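Local atomic coordinates of diaminopropionate ammonia-lyase (Escherichia coli, PDB entry 4D9I), a protein that uses pyridoxal 5'-phosphate to catalyse the alpha,beta-elimination of both L- and D-2,3-diaminopropionate, yielding pyruvate and ammonia. Residues Met113-Val127 and Thr175-Asp189. Sequence-based numbering, arbitrary orientation.
Sequences MTFATTTDGNHGRGV and TMQHAQQHGWEVVQD. With TRS (2-amino-2-hydroxymethyl-propane-1,3-diol), chain D.
Strand 114-118 and the short strand 185-186 pair in parallel at one side of the four-stranded sheet in the smaller domain of this fold type II pyridoxal-phosphate enzyme; strand 137-142 flanks 114-118 on its other side. Glu185 N donates to Thr114 O, Ala116 N to Glu185 O and Val187 N to Ala116 O. On one face, Ala116 is small enough to let helix 168-182 settle against the strand; the CB of Ala116 lies 3.8 Å from Trp184 CE3, and near Ala179 CB of the helix. The indole is sandwiched: CG2 of Thr114, anti to the backbone N, makes a CH-pi contact over the five-membered ring, while His182 CB lies toward the rim of the opposite face. On the other face, Phe115 CD1 meets Val187 CG2 at 3.6 Å. The hydroxyls Thr118 OG1 and Thr175 OG1 hydrogen-bond at 2.6 Å, tying strand to helix.

Past the end of strand 185-186, side chains continue the pairing. The Gln188 amide, both acceptor and donor, grips Thr118 twice, OE1 taking the backbone N-H on a lone pair (2.6 Å) and NE2 giving to Thr118 O. Val187 O receives Thr117 OG1 and His123 NE2. Histidine suits because its flat ring offers NE2-H at the edge and a face to the Asp189 carboxylate, stacked with planes 4° apart. With an alanine at His123, Val187 O would probably keep Thr117 as its one donor here, and a gap would open beside Asp189. A Tris molecule bridges Asp189 and Asp120, the probable proton acceptor for the L-isomer: its O3 donates to Asp189 OD2, and its O2 donates to Asp120 OD1 at 2.5 Å.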
loop_
_atom_site.group_PDB
_atom_site.type_symbol
_atom_site.label_atom_id
_atom_site.label_comp_id
_atom_site.label_asym_id
_atom_site.label_seq_id
_atom_site.Cartn_x
_atom_site.Cartn_y
_atom_site.Cartn_z
ATOM N N MET B 113 -11.524 -8.109 -41.777
ATOM C CA MET B 113 -12.346 -7.061 -41.158
ATOM C C MET B 113 -11.449 -6.017 -40.482
ATOM O O MET B 113 -10.357 -6.344 -40.011
ATOM C CB MET B 113 -13.283 -7.666 -40.096
ATOM C CG MET B 113 -14.404 -8.559 -40.627
ATOM S SD MET B 113 -15.636 -8.982 -39.354
ATOM C CE MET B 113 -16.657 -7.504 -39.370
ATOM N N THR B 114 -11.917 -4.771 -40.439
ATOM C CA THR B 114 -11.255 -3.711 -39.688
ATOM C C THR B 114 -12.206 -3.182 -38.631
ATOM O O THR B 114 -13.292 -2.683 -38.949
ATOM C CB THR B 114 -10.776 -2.576 -40.608
ATOM O OG1 THR B 114 -9.910 -3.129 -41.599
ATOM C CG2 THR B 114 -10.017 -1.518 -39.817
ATOM N N PHE B 115 -11.808 -3.336 -37.374
ATOM C CA PHE B 115 -12.626 -2.893 -36.248
ATOM C C PHE B 115 -12.206 -1.518 -35.773
ATOM O O PHE B 115 -11.047 -1.316 -35.414
ATOM C CB PHE B 115 -12.535 -3.893 -35.095
ATOM C CG PHE B 115 -13.055 -5.245 -35.451
ATOM C CD1 PHE B 115 -14.415 -5.439 -35.656
ATOM C CD2 PHE B 115 -12.186 -6.313 -35.623
ATOM C CE1 PHE B 115 -14.909 -6.686 -36.006
ATOM C CE2 PHE B 115 -12.667 -7.563 -35.994
ATOM C CZ PHE B 115 -14.029 -7.755 -36.170
ATOM N N ALA B 116 -13.161 -0.599 -35.717
ATOM C CA ALA B 116 -12.868 0.798 -35.380
ATOM C C ALA B 116 -13.522 1.192 -34.060
ATOM O O ALA B 116 -14.701 0.907 -33.823
ATOM C CB ALA B 116 -13.303 1.722 -36.504
ATOM N N THR B 117 -12.744 1.845 -33.197
ATOM C CA THR B 117 -13.165 2.037 -31.828
ATOM C C THR B 117 -12.574 3.295 -31.213
ATOM O O THR B 117 -11.417 3.611 -31.454
ATOM C CB THR B 117 -12.734 0.801 -31.005
ATOM O OG1 THR B 117 -13.462 -0.344 -31.479
ATOM C CG2 THR B 117 -12.992 0.988 -29.527
ATOM N N THR B 118 -13.389 4.002 -30.430
ATOM C CA THR B 118 -12.926 5.048 -29.511
ATOM C C THR B 118 -12.875 4.518 -28.073
ATOM O O THR B 118 -13.755 3.773 -27.645
ATOM C CB THR B 118 -13.802 6.322 -29.568
ATOM O OG1 THR B 118 -13.552 7.021 -30.792
ATOM C CG2 THR B 118 -13.461 7.259 -28.413
ATOM N N THR B 119 -11.836 4.914 -27.340
ATOM C CA THR B 119 -11.613 4.442 -25.990
ATOM C C THR B 119 -10.775 5.415 -25.169
ATOM O O THR B 119 -9.979 6.195 -25.710
ATOM C CB THR B 119 -10.880 3.089 -25.979
ATOM O OG1 THR B 119 -10.945 2.522 -24.655
ATOM C CG2 THR B 119 -9.409 3.266 -26.416
ATOM N N ASP B 120 -10.941 5.356 -23.857
ATOM C CA ASP B 120 -10.054 6.132 -22.994
ATOM C C ASP B 120 -9.057 5.181 -22.334
ATOM O O ASP B 120 -8.293 5.577 -21.456
ATOM C CB ASP B 120 -10.855 6.949 -21.976
ATOM C CG ASP B 120 -11.679 6.076 -21.051
ATOM O OD1 ASP B 120 -12.422 6.633 -20.210
ATOM O OD2 ASP B 120 -11.580 4.830 -21.166
ATOM N N GLY B 121 -9.063 3.920 -22.766
ATOM C CA GLY B 121 -8.155 2.944 -22.192
ATOM C C GLY B 121 -8.465 1.485 -22.430
ATOM O O GLY B 121 -7.950 0.892 -23.379
ATOM N N ASN B 122 -9.304 0.905 -21.576
ATOM C CA ASN B 122 -9.496 -0.554 -21.540
ATOM C C ASN B 122 -10.298 -1.167 -22.684
ATOM O O ASN B 122 -9.940 -2.222 -23.224
ATOM C CB ASN B 122 -10.111 -0.960 -20.204
ATOM C CG ASN B 122 -9.218 -0.597 -19.041
ATOM O OD1 ASN B 122 -7.997 -0.696 -19.142
ATOM N ND2 ASN B 122 -9.817 -0.183 -17.941
ATOM N N HIS B 123 -11.388 -0.512 -23.045
ATOM C CA HIS B 123 -12.251 -1.058 -24.076
ATOM C C HIS B 123 -11.529 -1.255 -25.386
ATOM O O HIS B 123 -11.638 -2.326 -26.009
ATOM C CB HIS B 123 -13.468 -0.179 -24.280
ATOM C CG HIS B 123 -14.239 -0.518 -25.538
ATOM N ND1 HIS B 123 -14.806 -1.734 -25.734
ATOM C CD2 HIS B 123 -14.485 0.232 -26.695
ATOM C CE1 HIS B 123 -15.386 -1.753 -26.959
ATOM N NE2 HIS B 123 -15.188 -0.549 -27.542
ATOM N N GLY B 124 -10.816 -0.216 -25.818
ATOM C CA GLY B 124 -10.070 -0.225 -27.087
ATOM C C GLY B 124 -8.917 -1.205 -27.046
ATOM O O GLY B 124 -8.561 -1.787 -28.068
ATOM N N ARG B 125 -8.358 -1.407 -25.851
ATOM C CA ARG B 125 -7.319 -2.398 -25.640
ATOM C C ARG B 125 -7.863 -3.802 -25.839
ATOM O O ARG B 125 -7.211 -4.636 -26.469
ATOM C CB ARG B 125 -6.731 -2.269 -24.227
ATOM C CG ARG B 125 -5.539 -3.170 -23.988
ATOM C CD ARG B 125 -4.729 -2.689 -22.794
ATOM N NE ARG B 125 -3.705 -3.655 -22.410
ATOM C CZ ARG B 125 -2.965 -3.552 -21.308
ATOM N NH1 ARG B 125 -3.115 -2.505 -20.495
ATOM N NH2 ARG B 125 -2.065 -4.486 -21.027
ATOM N N GLY B 126 -9.048 -4.066 -25.280
ATOM C CA GLY B 126 -9.730 -5.339 -25.494
ATOM C C GLY B 126 -10.048 -5.615 -26.964
ATOM O O GLY B 126 -9.880 -6.754 -27.438
ATOM N N VAL B 127 -10.521 -4.591 -27.682
ATOM C CA VAL B 127 -10.765 -4.678 -29.143
ATOM C C VAL B 127 -9.469 -4.973 -29.923
ATOM O O VAL B 127 -9.425 -5.857 -30.786
ATOM C CB VAL B 127 -11.483 -3.405 -29.679
ATOM C CG1 VAL B 127 -11.542 -3.381 -31.212
ATOM C CG2 VAL B 127 -12.896 -3.326 -29.099
ATOM N N THR B 175 -14.718 8.511 -34.994
ATOM C CA THR B 175 -14.641 7.065 -35.256
ATOM C C THR B 175 -15.751 6.596 -36.211
ATOM O O THR B 175 -15.480 5.865 -37.157
ATOM C CB THR B 175 -14.625 6.230 -33.947
ATOM O OG1 THR B 175 -13.356 6.376 -33.306
ATOM C CG2 THR B 175 -14.831 4.739 -34.215
ATOM N N MET B 176 -16.983 7.036 -35.956
ATOM C CA MET B 176 -18.143 6.702 -36.794
ATOM C C MET B 176 -17.976 7.250 -38.204
ATOM O O MET B 176 -18.221 6.545 -39.195
ATOM C CB MET B 176 -19.441 7.239 -36.175
ATOM C CG MET B 176 -19.583 6.940 -34.683
ATOM S SD MET B 176 -21.256 7.237 -34.087
ATOM C CE MET B 176 -21.002 8.443 -32.795
ATOM N N GLN B 177 -17.553 8.511 -38.274
ATOM C CA GLN B 177 -17.228 9.174 -39.530
ATOM C C GLN B 177 -16.256 8.360 -40.380
ATOM O O GLN B 177 -16.570 7.998 -41.514
ATOM C CB GLN B 177 -16.627 10.559 -39.266
ATOM C CG GLN B 177 -17.451 11.721 -39.778
ATOM C CD GLN B 177 -16.591 12.761 -40.481
ATOM O OE1 GLN B 177 -15.643 13.294 -39.908
ATOM N NE2 GLN B 177 -16.921 13.050 -41.734
ATOM N N HIS B 178 -15.078 8.079 -39.825
ATOM C CA HIS B 178 -14.022 7.395 -40.582
ATOM C C HIS B 178 -14.395 5.983 -40.941
ATOM O O HIS B 178 -14.029 5.493 -42.010
ATOM C CB HIS B 178 -12.694 7.425 -39.826
ATOM C CG HIS B 178 -12.106 8.806 -39.673
ATOM N ND1 HIS B 178 -12.245 9.533 -38.547
ATOM C CD2 HIS B 178 -11.352 9.583 -40.550
ATOM C CE1 HIS B 178 -11.620 10.719 -38.695
ATOM N NE2 HIS B 178 -11.071 10.746 -39.919
ATOM N N ALA B 179 -15.123 5.309 -40.046
ATOM C CA ALA B 179 -15.614 3.955 -40.322
ATOM C C ALA B 179 -16.562 3.928 -41.527
ATOM O O ALA B 179 -16.410 3.086 -42.410
ATOM C CB ALA B 179 -16.288 3.364 -39.093
ATOM N N GLN B 180 -17.530 4.844 -41.560
ATOM C CA GLN B 180 -18.442 4.982 -42.712
ATOM C C GLN B 180 -17.623 5.218 -43.974
ATOM O O GLN B 180 -17.853 4.601 -45.006
ATOM C CB GLN B 180 -19.426 6.138 -42.492
ATOM C CG GLN B 180 -20.456 6.346 -43.598
ATOM N N GLN B 181 -16.645 6.106 -43.838
ATOM C CA GLN B 181 -15.762 6.533 -44.912
ATOM C C GLN B 181 -14.923 5.388 -45.492
ATOM O O GLN B 181 -14.670 5.353 -46.693
ATOM C CB GLN B 181 -14.847 7.613 -44.346
ATOM C CG GLN B 181 -14.122 8.470 -45.352
ATOM C CD GLN B 181 -13.230 9.477 -44.664
ATOM O OE1 GLN B 181 -12.026 9.528 -44.917
ATOM N NE2 GLN B 181 -13.813 10.278 -43.772
ATOM N N HIS B 182 -14.510 4.455 -44.634
ATOM C CA HIS B 182 -13.602 3.370 -45.030
ATOM C C HIS B 182 -14.192 1.976 -45.078
ATOM O O HIS B 182 -13.526 1.046 -45.534
ATOM C CB HIS B 182 -12.384 3.343 -44.116
ATOM C CG HIS B 182 -11.469 4.532 -44.272
ATOM N ND1 HIS B 182 -11.304 5.454 -43.299
ATOM C CD2 HIS B 182 -10.653 4.925 -45.330
ATOM C CE1 HIS B 182 -10.431 6.392 -43.713
ATOM N NE2 HIS B 182 -10.029 6.063 -44.952
ATOM N N GLY B 183 -15.425 1.800 -44.610
ATOM C CA GLY B 183 -16.010 0.466 -44.504
ATOM C C GLY B 183 -15.522 -0.303 -43.273
ATOM O O GLY B 183 -15.458 -1.533 -43.283
ATOM N N TRP B 184 -15.170 0.416 -42.210
ATOM C CA TRP B 184 -14.780 -0.242 -40.956
ATOM C C TRP B 184 -15.983 -0.604 -40.137
ATOM O O TRP B 184 -17.047 -0.011 -40.284
ATOM C CB TRP B 184 -13.816 0.627 -40.148
ATOM C CG TRP B 184 -12.547 0.970 -40.891
ATOM C CD1 TRP B 184 -12.001 0.319 -41.997
ATOM C CD2 TRP B 184 -11.607 2.053 -40.588
ATOM N NE1 TRP B 184 -10.827 0.903 -42.373
ATOM C CE2 TRP B 184 -10.532 1.946 -41.573
ATOM C CE3 TRP B 184 -11.547 3.055 -39.624
ATOM C CZ2 TRP B 184 -9.459 2.829 -41.592
ATOM C CZ3 TRP B 184 -10.460 3.940 -39.649
ATOM C CH2 TRP B 184 -9.443 3.827 -40.608
ATOM N N GLU B 185 -15.818 -1.602 -39.274
ATOM C CA GLU B 185 -16.844 -1.999 -38.334
ATOM C C GLU B 185 -16.611 -1.311 -36.989
ATOM O O GLU B 185 -15.627 -1.594 -36.283
ATOM C CB GLU B 185 -16.823 -3.520 -38.161
ATOM C CG GLU B 185 -17.997 -4.064 -37.361
ATOM C CD GLU B 185 -19.274 -4.164 -38.185
ATOM O OE1 GLU B 185 -19.192 -4.522 -39.361
ATOM O OE2 GLU B 185 -20.370 -3.890 -37.659
ATOM N N VAL B 186 -17.512 -0.395 -36.642
ATOM C CA VAL B 186 -17.480 0.293 -35.348
ATOM C C VAL B 186 -17.813 -0.667 -34.202
ATOM O O VAL B 186 -18.871 -1.313 -34.218
ATOM C CB VAL B 186 -18.497 1.451 -35.317
ATOM C CG1 VAL B 186 -18.561 2.086 -33.938
ATOM C CG2 VAL B 186 -18.152 2.495 -36.367
ATOM N N VAL B 187 -16.913 -0.753 -33.215
ATOM C CA VAL B 187 -17.162 -1.547 -32.005
ATOM C C VAL B 187 -17.075 -0.646 -30.766
ATOM O O VAL B 187 -15.980 -0.364 -30.273
ATOM C CB VAL B 187 -16.193 -2.758 -31.903
ATOM C CG1 VAL B 187 -16.496 -3.602 -30.667
ATOM C CG2 VAL B 187 -16.276 -3.606 -33.178
ATOM N N GLN B 188 -18.228 -0.162 -30.298
ATOM C CA GLN B 188 -18.300 0.676 -29.080
ATOM C C GLN B 188 -19.073 -0.033 -27.998
ATOM O O GLN B 188 -20.020 -0.762 -28.287
ATOM C CB GLN B 188 -19.003 2.019 -29.330
ATOM C CG GLN B 188 -18.233 3.030 -30.158
ATOM C CD GLN B 188 -16.865 3.394 -29.591
ATOM O OE1 GLN B 188 -15.916 3.562 -30.346
ATOM N NE2 GLN B 188 -16.762 3.528 -28.276
ATOM N N ASP B 189 -18.704 0.239 -26.746
ATOM C CA ASP B 189 -19.347 -0.397 -25.601
ATOM C C ASP B 189 -20.548 0.377 -25.071
ATOM O O ASP B 189 -20.936 0.236 -23.928
ATOM C CB ASP B 189 -18.321 -0.668 -24.490
ATOM C CG ASP B 189 -17.587 0.602 -24.017
ATOM O OD1 ASP B 189 -17.444 1.583 -24.796
ATOM O OD2 ASP B 189 -17.098 0.570 -22.864
HETATM C C TRS D . -16.445 4.039 -20.796
HETATM C C1 TRS D . -17.485 3.773 -21.888
HETATM C C2 TRS D . -15.408 5.087 -21.194
HETATM C C3 TRS D . -15.798 2.704 -20.502
HETATM N N TRS D . -17.111 4.532 -19.561
HETATM O O1 TRS D . -18.131 4.999 -22.229
HETATM O O2 TRS D . -14.705 5.546 -20.022
HETATM O O3 TRS D . -15.188 2.211 -21.699
HETATM O O HOH W 1 -14.400 -4.058 -41.914
HETATM O O HOH W 2 -15.267 3.259 -24.785
#